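Local atomic coordinates of centromeric protein-C, isoform A (Drosophila melanogaster, PDB entry 6O2K), a protein that probably acts as an adaptor between centromeric chromatin and other kinetochore proteins, its cupin domain, the part described here, forming a dimer. Residues Leu85-Val96 and His108-Ile119. Numbering follows the deposited sequence.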
# COMPACT_ATOMS: atom_id res chain seq x y z
N LEU B 85 -3.09 -13.53 1.20
CA LEU B 85 -2.74 -12.14 1.46
C LEU B 85 -1.43 -11.78 0.79
O LEU B 85 -0.69 -12.65 0.31
CB LEU B 85 -2.72 -11.86 2.96
CG LEU B 85 -1.86 -12.65 3.93
CD1 LEU B 85 -0.48 -12.13 3.81
CD2 LEU B 85 -2.37 -12.38 5.33
N LYS B 86 -1.16 -10.49 0.71
CA LYS B 86 0.12 -9.96 0.28
C LYS B 86 0.67 -9.11 1.42
O LYS B 86 -0.06 -8.32 2.01
CB LYS B 86 -0.02 -9.12 -0.99
CG LYS B 86 -0.61 -9.88 -2.17
CD LYS B 86 -0.66 -9.07 -3.45
CE LYS B 86 -1.38 -9.88 -4.55
NZ LYS B 86 -2.80 -10.16 -4.22
N LEU B 87 1.94 -9.30 1.74
CA LEU B 87 2.62 -8.49 2.75
C LEU B 87 3.60 -7.57 2.04
O LEU B 87 4.50 -8.03 1.33
CB LEU B 87 3.34 -9.39 3.76
CG LEU B 87 2.48 -10.43 4.50
CD1 LEU B 87 3.36 -11.34 5.36
CD2 LEU B 87 1.43 -9.75 5.38
N LEU B 88 3.42 -6.26 2.23
CA LEU B 88 4.20 -5.25 1.54
C LEU B 88 4.84 -4.33 2.56
O LEU B 88 4.13 -3.63 3.31
CB LEU B 88 3.30 -4.46 0.58
CG LEU B 88 3.89 -3.27 -0.18
CD1 LEU B 88 5.04 -3.71 -1.07
CD2 LEU B 88 2.79 -2.62 -1.00
N VAL B 89 6.17 -4.30 2.60
CA VAL B 89 6.88 -3.58 3.65
C VAL B 89 6.76 -2.07 3.43
O VAL B 89 7.10 -1.55 2.36
CB VAL B 89 8.35 -4.02 3.72
CG1 VAL B 89 9.10 -3.21 4.75
CG2 VAL B 89 8.42 -5.51 4.08
N GLN B 90 6.26 -1.37 4.45
CA GLN B 90 6.13 0.08 4.45
C GLN B 90 7.31 0.77 5.10
O GLN B 90 7.67 1.89 4.71
CB GLN B 90 4.86 0.50 5.19
CG GLN B 90 3.60 -0.05 4.57
CD GLN B 90 3.34 0.61 3.24
OE1 GLN B 90 3.14 1.82 3.17
NE2 GLN B 90 3.34 -0.19 2.18
N PHE B 91 7.92 0.13 6.10
CA PHE B 91 9.10 0.71 6.72
C PHE B 91 9.85 -0.41 7.43
O PHE B 91 9.22 -1.27 8.06
CB PHE B 91 8.74 1.82 7.72
CG PHE B 91 9.94 2.54 8.30
CD1 PHE B 91 10.54 2.09 9.46
CD2 PHE B 91 10.47 3.65 7.66
CE1 PHE B 91 11.65 2.74 9.98
CE2 PHE B 91 11.58 4.32 8.18
CZ PHE B 91 12.17 3.86 9.34
N GLY B 92 11.17 -0.39 7.33
CA GLY B 92 11.95 -1.37 8.08
C GLY B 92 12.29 -2.62 7.31
O GLY B 92 12.43 -2.59 6.08
N GLU B 93 12.43 -3.73 8.03
CA GLU B 93 12.90 -4.99 7.45
C GLU B 93 12.21 -6.14 8.19
O GLU B 93 12.03 -6.08 9.41
CB GLU B 93 14.42 -5.11 7.58
CG GLU B 93 15.09 -6.23 6.77
CD GLU B 93 16.60 -6.28 6.98
OE1 GLU B 93 17.17 -5.25 7.42
OE2 GLU B 93 17.21 -7.34 6.74
N PHE B 94 11.85 -7.19 7.45
CA PHE B 94 11.14 -8.32 8.02
C PHE B 94 11.74 -9.62 7.53
O PHE B 94 12.21 -9.73 6.40
CB PHE B 94 9.64 -8.29 7.66
CG PHE B 94 8.85 -7.23 8.39
CD1 PHE B 94 8.37 -7.47 9.67
CD2 PHE B 94 8.59 -6.00 7.79
CE1 PHE B 94 7.63 -6.50 10.33
CE2 PHE B 94 7.85 -5.03 8.45
CZ PHE B 94 7.38 -5.28 9.73
N ASN B 95 11.70 -10.63 8.40
CA ASN B 95 11.96 -12.01 8.03
C ASN B 95 10.64 -12.76 8.03
O ASN B 95 9.90 -12.69 9.02
CB ASN B 95 12.94 -12.66 9.01
CG ASN B 95 14.33 -12.06 8.94
OD1 ASN B 95 14.75 -11.55 7.90
ND2 ASN B 95 15.07 -12.14 10.04
N VAL B 96 10.34 -13.46 6.94
CA VAL B 96 9.09 -14.19 6.78
C VAL B 96 9.41 -15.65 6.53
O VAL B 96 10.21 -15.97 5.64
CB VAL B 96 8.24 -13.61 5.63
CG1 VAL B 96 6.93 -14.42 5.47
CG2 VAL B 96 7.95 -12.11 5.87
N HIS B 108 12.61 -19.30 4.00
CA HIS B 108 12.94 -18.07 4.71
C HIS B 108 13.17 -16.96 3.68
O HIS B 108 13.96 -17.14 2.75
CB HIS B 108 14.18 -18.30 5.58
CG HIS B 108 14.79 -17.05 6.13
ND1 HIS B 108 14.33 -16.44 7.28
CD2 HIS B 108 15.85 -16.31 5.72
CE1 HIS B 108 15.06 -15.37 7.54
NE2 HIS B 108 15.99 -15.26 6.60
N SER B 109 12.46 -15.84 3.82
CA SER B 109 12.63 -14.69 2.94
C SER B 109 12.88 -13.44 3.76
O SER B 109 12.36 -13.29 4.87
CB SER B 109 11.40 -14.46 2.03
OG SER B 109 10.89 -15.67 1.50
N VAL B 110 13.68 -12.53 3.21
CA VAL B 110 13.98 -11.26 3.86
C VAL B 110 13.42 -10.15 2.99
O VAL B 110 13.75 -10.09 1.80
CB VAL B 110 15.49 -11.05 4.07
CG1 VAL B 110 15.76 -9.71 4.80
CG2 VAL B 110 16.10 -12.22 4.82
N LEU B 111 12.61 -9.27 3.59
CA LEU B 111 11.92 -8.20 2.87
C LEU B 111 12.36 -6.84 3.40
O LEU B 111 12.32 -6.59 4.62
CB LEU B 111 10.40 -8.33 2.98
CG LEU B 111 9.77 -9.70 2.61
CD1 LEU B 111 8.30 -9.69 2.94
CD2 LEU B 111 9.97 -10.02 1.13
N ARG B 112 12.76 -5.96 2.49
CA ARG B 112 13.04 -4.57 2.82
C ARG B 112 11.93 -3.69 2.25
O ARG B 112 11.00 -4.16 1.61
CB ARG B 112 14.41 -4.13 2.28
CG ARG B 112 15.58 -4.73 3.04
CD ARG B 112 16.87 -4.68 2.24
NE ARG B 112 17.38 -6.02 1.97
CZ ARG B 112 17.95 -6.80 2.89
NH1 ARG B 112 18.10 -6.37 4.14
NH2 ARG B 112 18.38 -8.01 2.56
N VAL B 113 12.05 -2.38 2.48
CA VAL B 113 10.94 -1.49 2.18
C VAL B 113 10.58 -1.56 0.69
O VAL B 113 11.46 -1.56 -0.18
CB VAL B 113 11.28 -0.06 2.63
CG1 VAL B 113 12.38 0.55 1.77
CG2 VAL B 113 10.01 0.79 2.62
N GLY B 114 9.28 -1.66 0.42
CA GLY B 114 8.77 -1.80 -0.93
C GLY B 114 8.74 -3.22 -1.44
O GLY B 114 8.15 -3.46 -2.52
N ASP B 115 9.35 -4.17 -0.73
CA ASP B 115 9.28 -5.58 -1.13
C ASP B 115 7.94 -6.17 -0.70
O ASP B 115 7.35 -5.77 0.31
CB ASP B 115 10.42 -6.39 -0.50
CG ASP B 115 11.78 -5.96 -0.96
OD1 ASP B 115 11.89 -5.18 -1.94
OD2 ASP B 115 12.78 -6.40 -0.34
N MET B 116 7.47 -7.15 -1.47
CA MET B 116 6.20 -7.82 -1.22
C MET B 116 6.36 -9.34 -1.29
O MET B 116 7.19 -9.87 -2.03
CB MET B 116 5.14 -7.37 -2.25
CG MET B 116 3.74 -7.91 -2.00
SD MET B 116 3.48 -9.40 -3.00
CE MET B 116 3.49 -8.65 -4.60
N ILE B 117 5.55 -10.04 -0.49
CA ILE B 117 5.44 -11.49 -0.61
C ILE B 117 3.96 -11.87 -0.70
O ILE B 117 3.11 -11.28 -0.02
CB ILE B 117 6.13 -12.22 0.57
CG1 ILE B 117 6.20 -13.73 0.30
CG2 ILE B 117 5.41 -11.94 1.89
CD1 ILE B 117 7.09 -14.49 1.30
N GLU B 118 3.66 -12.83 -1.56
CA GLU B 118 2.33 -13.38 -1.75
C GLU B 118 2.21 -14.64 -0.90
O GLU B 118 3.04 -15.55 -1.02
CB GLU B 118 2.11 -13.69 -3.24
CG GLU B 118 0.66 -13.75 -3.72
CD GLU B 118 0.54 -13.71 -5.26
OE1 GLU B 118 1.57 -13.80 -5.96
OE2 GLU B 118 -0.59 -13.59 -5.75
N ILE B 119 1.20 -14.68 -0.03
CA ILE B 119 0.90 -15.81 0.84
C ILE B 119 -0.36 -16.47 0.30
O ILE B 119 -1.45 -15.90 0.38
CB ILE B 119 0.68 -15.35 2.30
CG1 ILE B 119 1.80 -14.43 2.79
CG2 ILE B 119 0.46 -16.56 3.24
CD1 ILE B 119 3.08 -15.12 3.17
O HOH W 1 13.85 -1.04 4.47
O HOH W 2 9.23 -17.11 3.11
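Segments Leu85-Val96 and His108-Ile119 pair twice as antiparallel strands, once in each of the two sheets of the cupin beta barrel, both segments passing from one sheet to the other at the same corner. In the first sheet, Leu87 and Ile117 exchange two backbone hydrogen bonds; in the second, Phe94 and Leu111 do the same, Leu111 N to Phe94 O measuring 2.9 Å. At the corner, where a type II turn from Arg112 to Asp115 carries the second segment round, Val89 N bonds Asp115 O and Gly114 N bonds Val89 O, while a water bridges Gly92 O and Val113 N.

The apolar side chains meet between the sheets. Val89 lays CG2 across Leu111 CB at 3.6 Å, and Leu111 CD1 reaches Val96 CG2 at 3.8 Å. The backbone pairing sets Leu87 CB against Ile117 CG2 (3.8 Å). On the outer side of the second sheet, extended Glu93 runs beside Arg112, and in one of its two conformers Glu93 OE2 makes a salt bridge to Arg112 NH1 (2.9 Å).

Strand 135-141 flanks strand 85-89, strand 124-129 flanks strand 93-99, and Leu87 and Phe94 both touch Ile127. Beyond strand 116-119, Met116 and Ile117 pair with a strand of the second subunit, continuing the sheet across the dimer.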